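N-glycosylase/DNA lyase (Methanocaldococcus jannaschii, PDB 3FHF) belongs to the 8-oxoguanine DNA glycosylase family of helix-hairpin-helix DNA-repair proteins and is built from helices and loops without beta strands. Local coordinates at residues L74-P77 / R78-E82; R155-L158 / R159-E163. All blocks are in the same frame, centred on the assembly; numbering follows the deposited sequence.

Contact 1: L74-P77 / R78-E82; sequences LTLP and REELE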
loop_
_atom_site.group_PDB
_atom_site.type_symbol
_atom_site.label_atom_id
_atom_site.label_comp_id
_atom_site.label_asym_id
_atom_site.label_seq_id
_atom_site.Cartn_x
_atom_site.Cartn_y
_atom_site.Cartn_z
ATOM N N LEU A 74 12.581 -9.461 -12.931
ATOM C CA LEU A 74 13.878 -8.890 -13.280
ATOM C C LEU A 74 14.531 -9.495 -14.519
ATOM O O LEU A 74 15.325 -8.836 -15.184
ATOM C CB LEU A 74 14.849 -9.049 -12.107
ATOM C CG LEU A 74 14.637 -8.156 -10.890
ATOM C CD1 LEU A 74 15.484 -8.651 -9.732
ATOM C CD2 LEU A 74 14.998 -6.725 -11.253
ATOM N N THR A 75 14.193 -10.742 -14.832
ATOM C CA THR A 75 14.811 -11.436 -15.958
ATOM C C THR A 75 14.003 -11.589 -17.243
ATOM O O THR A 75 14.576 -11.666 -18.330
ATOM C CB THR A 75 15.273 -12.833 -15.518
ATOM O OG1 THR A 75 14.142 -13.585 -15.059
ATOM C CG2 THR A 75 16.284 -12.721 -14.383
ATOM N N LEU A 76 12.681 -11.635 -17.128
ATOM C CA LEU A 76 11.821 -11.804 -18.296
ATOM C C LEU A 76 11.777 -10.620 -19.257
ATOM O O LEU A 76 11.668 -9.467 -18.839
ATOM C CB LEU A 76 10.390 -12.115 -17.850
ATOM C CG LEU A 76 10.135 -13.443 -17.138
ATOM C CD1 LEU A 76 8.752 -13.410 -16.508
ATOM C CD2 LEU A 76 10.251 -14.599 -18.125
ATOM N N PRO A 77 11.871 -10.892 -20.568
ATOM C CA PRO A 77 11.820 -9.799 -21.538
ATOM C C PRO A 77 10.377 -9.300 -21.633
ATOM O O PRO A 77 9.441 -10.026 -21.293
ATOM C CB PRO A 77 12.305 -10.460 -22.829
ATOM C CG PRO A 77 11.844 -11.868 -22.675
ATOM C CD PRO A 77 12.189 -12.168 -21.231
ATOM N N ARG A 78 10.210 -8.061 -22.078
ATOM C CA ARG A 78 8.892 -7.444 -22.219
ATOM C C ARG A 78 7.813 -8.434 -22.650
ATOM O O ARG A 78 6.818 -8.640 -21.950
ATOM C CB ARG A 78 8.966 -6.318 -23.248
ATOM C CG ARG A 78 7.690 -5.509 -23.416
ATOM C CD ARG A 78 7.640 -4.355 -22.434
ATOM N NE ARG A 78 6.868 -3.230 -22.958
ATOM C CZ ARG A 78 5.551 -3.235 -23.138
ATOM N NH1 ARG A 78 4.834 -4.310 -22.834
ATOM N NH2 ARG A 78 4.951 -2.160 -23.628
ATOM N N GLU A 79 8.022 -9.040 -23.816
ATOM C CA GLU A 79 7.080 -9.991 -24.393
ATOM C C GLU A 79 6.711 -11.172 -23.502
ATOM O O GLU A 79 5.539 -11.531 -23.403
ATOM C CB GLU A 79 7.616 -10.516 -25.732
ATOM C CG GLU A 79 9.041 -11.055 -25.677
ATOM C CD GLU A 79 10.090 -9.978 -25.905
ATOM O OE1 GLU A 79 10.052 -8.940 -25.213
ATOM O OE2 GLU A 79 10.962 -10.175 -26.780
ATOM N N GLU A 80 7.702 -11.782 -22.862
ATOM C CA GLU A 80 7.429 -12.928 -22.002
ATOM C C GLU A 80 6.679 -12.560 -20.728
ATOM O O GLU A 80 5.880 -13.351 -20.222
ATOM C CB GLU A 80 8.727 -13.652 -21.644
ATOM C CG GLU A 80 9.398 -14.317 -22.832
ATOM C CD GLU A 80 10.241 -15.508 -22.431
ATOM O OE1 GLU A 80 11.183 -15.336 -21.628
ATOM O OE2 GLU A 80 9.958 -16.620 -22.922
ATOM N N LEU A 81 6.934 -11.363 -20.210
ATOM C CA LEU A 81 6.267 -10.910 -18.995
ATOM C C LEU A 81 4.819 -10.553 -19.300
ATOM O O LEU A 81 3.907 -10.880 -18.537
ATOM C CB LEU A 81 6.984 -9.685 -18.418
ATOM C CG LEU A 81 6.407 -9.124 -17.115
ATOM C CD1 LEU A 81 6.368 -10.215 -16.045
ATOM C CD2 LEU A 81 7.263 -7.954 -16.651
ATOM N N GLU A 82 4.618 -9.881 -20.427
ATOM C CA GLU A 82 3.291 -9.470 -20.851
ATOM C C GLU A 82 2.414 -10.706 -21.024
ATOM O O GLU A 82 1.212 -10.676 -20.753
ATOM C CB GLU A 82 3.395 -8.708 -22.174
ATOM C CG GLU A 82 2.126 -7.999 -22.596
ATOM C CD GLU A 82 2.295 -7.238 -23.897
ATOM O OE1 GLU A 82 2.521 -7.888 -24.938
ATOM O OE2 GLU A 82 2.205 -5.991 -23.880
#
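P77 holds the N-cap position of helix 78-87, and E80 and L81 of the first turn fold back against it and against L76. The carbonyl oxygen P77 O accepts the amide L81 N at 3.0 Å, with an N-H...O angle of 159°, which is the first i to i+4 bond of the helix. E80 packs against the CG and CD side of the pyrrolidine ring. With its CG beside the backbone N (chi1 -67°), the glutamate reaches back across the ring at a slant, bringing E80 CG to 3.5 Å from P77 CG and E80 OE1 to 3.3 Å from P77 CD. A capping box, which needs a backbone N-H at the N-cap, cannot form because the proline nitrogen carries no hydrogen; the carboxylate of E80 lies over ring carbons instead. E79, unlike the extended E80, is bent at chi2 (-88°), and its OE1 ends 3.6 Å from P77 CB. Both acidic groups sit at the positive end of the helix dipole, a placement that would favour their charged forms.

L76, just before the N-cap, and L81, in the first turn, make the hydrophobic staple of this helix start. Their side chains cross at about a right angle, with L76 CD1 4.0 Å from L81 CD1. The other branch, L76 CD2, turns to the glutamate and stops 3.7 Å from E80 OE1. Both leucines also touch I69 of helix 59-69, and L81 reaches I100 of helix 93-103, while L76 O accepts a hydrogen bond from R104 NH2. Toward helix 93-103, R78 NH1 and E82 OE2 form a salt bridge at 3.3 Å, whose hydrogen bond is weak.

Contact 2: R155-L158 / R159-E163; sequences RHIL and RELYE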
loop_
_atom_site.group_PDB
_atom_site.type_symbol
_atom_site.label_atom_id
_atom_site.label_comp_id
_atom_site.label_asym_id
_atom_site.label_seq_id
_atom_site.Cartn_x
_atom_site.Cartn_y
_atom_site.Cartn_z
ATOM N N ARG A 155 -9.641 3.799 -2.970
ATOM C CA ARG A 155 -11.004 4.229 -3.251
ATOM C C ARG A 155 -12.016 3.825 -2.178
ATOM O O ARG A 155 -13.084 4.426 -2.075
ATOM C CB ARG A 155 -11.455 3.684 -4.614
ATOM C CG ARG A 155 -11.600 2.164 -4.698
ATOM C CD ARG A 155 -12.016 1.740 -6.114
ATOM N NE ARG A 155 -12.331 0.314 -6.222
ATOM C CZ ARG A 155 -11.455 -0.672 -6.040
ATOM N NH1 ARG A 155 -10.193 -0.402 -5.738
ATOM N NH2 ARG A 155 -11.844 -1.935 -6.163
ATOM N N HIS A 156 -11.695 2.813 -1.378
ATOM C CA HIS A 156 -12.628 2.380 -0.347
ATOM C C HIS A 156 -12.563 3.287 0.875
ATOM O O HIS A 156 -13.599 3.667 1.429
ATOM C CB HIS A 156 -12.357 0.922 0.034
ATOM C CG HIS A 156 -12.398 -0.009 -1.137
ATOM N ND1 HIS A 156 -13.543 -0.220 -1.875
ATOM C CD2 HIS A 156 -11.415 -0.699 -1.762
ATOM C CE1 HIS A 156 -13.262 -0.994 -2.908
ATOM N NE2 HIS A 156 -11.978 -1.299 -2.863
ATOM N N ILE A 157 -11.357 3.651 1.298
ATOM C CA ILE A 157 -11.250 4.532 2.449
ATOM C C ILE A 157 -11.794 5.907 2.059
ATOM O O ILE A 157 -12.391 6.587 2.883
ATOM C CB ILE A 157 -9.788 4.665 2.949
ATOM C CG1 ILE A 157 -9.752 5.494 4.235
ATOM C CG2 ILE A 157 -8.930 5.333 1.900
ATOM C CD1 ILE A 157 -10.579 4.918 5.364
ATOM N N LEU A 158 -11.600 6.311 0.803
ATOM C CA LEU A 158 -12.102 7.610 0.358
ATOM C C LEU A 158 -13.621 7.642 0.460
ATOM O O LEU A 158 -14.202 8.646 0.870
ATOM C CB LEU A 158 -11.655 7.919 -1.079
ATOM C CG LEU A 158 -10.169 8.251 -1.240
ATOM C CD1 LEU A 158 -9.838 8.471 -2.711
ATOM C CD2 LEU A 158 -9.835 9.489 -0.417
ATOM N N ARG A 159 -14.272 6.544 0.101
ATOM C CA ARG A 159 -15.721 6.498 0.198
ATOM C C ARG A 159 -16.166 6.542 1.656
ATOM O O ARG A 159 -17.140 7.215 1.992
ATOM C CB ARG A 159 -16.281 5.237 -0.460
ATOM C CG ARG A 159 -17.778 5.059 -0.227
ATOM C CD ARG A 159 -18.367 3.988 -1.125
ATOM N NE ARG A 159 -18.381 4.401 -2.528
ATOM C CZ ARG A 159 -19.205 5.313 -3.041
ATOM N NH1 ARG A 159 -20.100 5.924 -2.271
ATOM N NH2 ARG A 159 -19.138 5.611 -4.333
ATOM N N GLU A 160 -15.454 5.825 2.521
ATOM C CA GLU A 160 -15.814 5.801 3.934
ATOM C C GLU A 160 -15.625 7.182 4.544
ATOM O O GLU A 160 -16.475 7.647 5.304
ATOM C CB GLU A 160 -14.986 4.736 4.674
ATOM C CG GLU A 160 -15.089 3.364 4.005
ATOM C CD GLU A 160 -14.360 2.252 4.743
ATOM O OE1 GLU A 160 -13.296 2.511 5.341
ATOM O OE2 GLU A 160 -14.853 1.104 4.701
ATOM N N LEU A 161 -14.525 7.845 4.190
ATOM C CA LEU A 161 -14.238 9.188 4.694
ATOM C C LEU A 161 -15.313 10.177 4.238
ATOM O O LEU A 161 -15.779 11.012 5.017
ATOM C CB LEU A 161 -12.862 9.657 4.205
ATOM C CG LEU A 161 -11.630 9.023 4.882
ATOM C CD1 LEU A 161 -10.372 9.369 4.114
ATOM C CD2 LEU A 161 -11.520 9.512 6.317
ATOM N N TYR A 162 -15.700 10.082 2.972
ATOM C CA TYR A 162 -16.717 10.967 2.414
ATOM C C TYR A 162 -18.078 10.737 3.061
ATOM O O TYR A 162 -18.753 11.682 3.462
ATOM C CB TYR A 162 -16.825 10.742 0.902
ATOM C CG TYR A 162 -18.118 11.240 0.286
ATOM C CD1 TYR A 162 -18.411 12.600 0.226
ATOM C CD2 TYR A 162 -19.046 10.340 -0.244
ATOM C CE1 TYR A 162 -19.597 13.057 -0.349
ATOM C CE2 TYR A 162 -20.240 10.786 -0.825
ATOM C CZ TYR A 162 -20.506 12.144 -0.874
ATOM O OH TYR A 162 -21.672 12.585 -1.458
ATOM N N GLU A 163 -18.470 9.475 3.163
ATOM C CA GLU A 163 -19.755 9.116 3.740
ATOM C C GLU A 163 -19.891 9.500 5.207
ATOM O O GLU A 163 -20.977 9.853 5.656
ATOM C CB GLU A 163 -20.002 7.620 3.561
ATOM C CG GLU A 163 -20.990 7.315 2.449
ATOM C CD GLU A 163 -20.708 6.003 1.742
ATOM O OE1 GLU A 163 -20.540 4.972 2.433
ATOM O OE2 GLU A 163 -20.662 6.005 0.490
#
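I157 faces two partners one turn further along helix 155-163, and each meets a different part of it. CG1 lies anti to the backbone N (chi1 -175°), which carries the longer branch forward along the helix: I157 CG1 rests 3.9 Å from L161 CD1, the two side chains passing at a slant. E160 instead crosses I157 at about a right angle and brings its OE1 to 3.6 Å from I157 CD1. That carboxylate is held from outside, OE1 forming a salt bridge to R208 of helix 197-209, whose I204 also packs on I157 and E160. E160 CG is pressed to 3.0 Å from H156 O, a tight carbon-to-oxygen approach.

Main-chain i to i+4 bonds run through the stretch, the shortest being L161 N to I157 O at 2.8 Å. The helix follows D154, which probably corresponds to the aspartate that gives the HhH-GPD motif its D; its OD2 accepts I157 N. L158 and L161 lie against I182 of helix 176-192.

At the start of the helix the R155 side chain folds over the H156 ring, with R155 CG above one ring face and H156 NE2 3.2 Å above the guanidinium plane, over its centre. Further on, the R159 guanidinium receives E163 OE2 at its edge, only 5° out of its plane, with R159 NH1 to E163 OE2 measuring 2.8 Å in a salt bridge.

Contact 1 closes well before contact 2 opens along the chain, and helices 93-103, 109-115, 119-129 and 135-144 come between them. The two lie on opposite sides of the chain's centre, their own centres about 36 Å apart and their nearest atoms about 21 Å apart, so they do not touch. Contact 1 starts helix 78-87 at the surface, beside helices 59-69 and 93-103; contact 2 runs along helix 155-163, beside helices 176-192 and 197-209. Both are local pairings, three to five residues apart, one at the start of a helix and one along a helix, in separate parts of a single helical glycosylase fold.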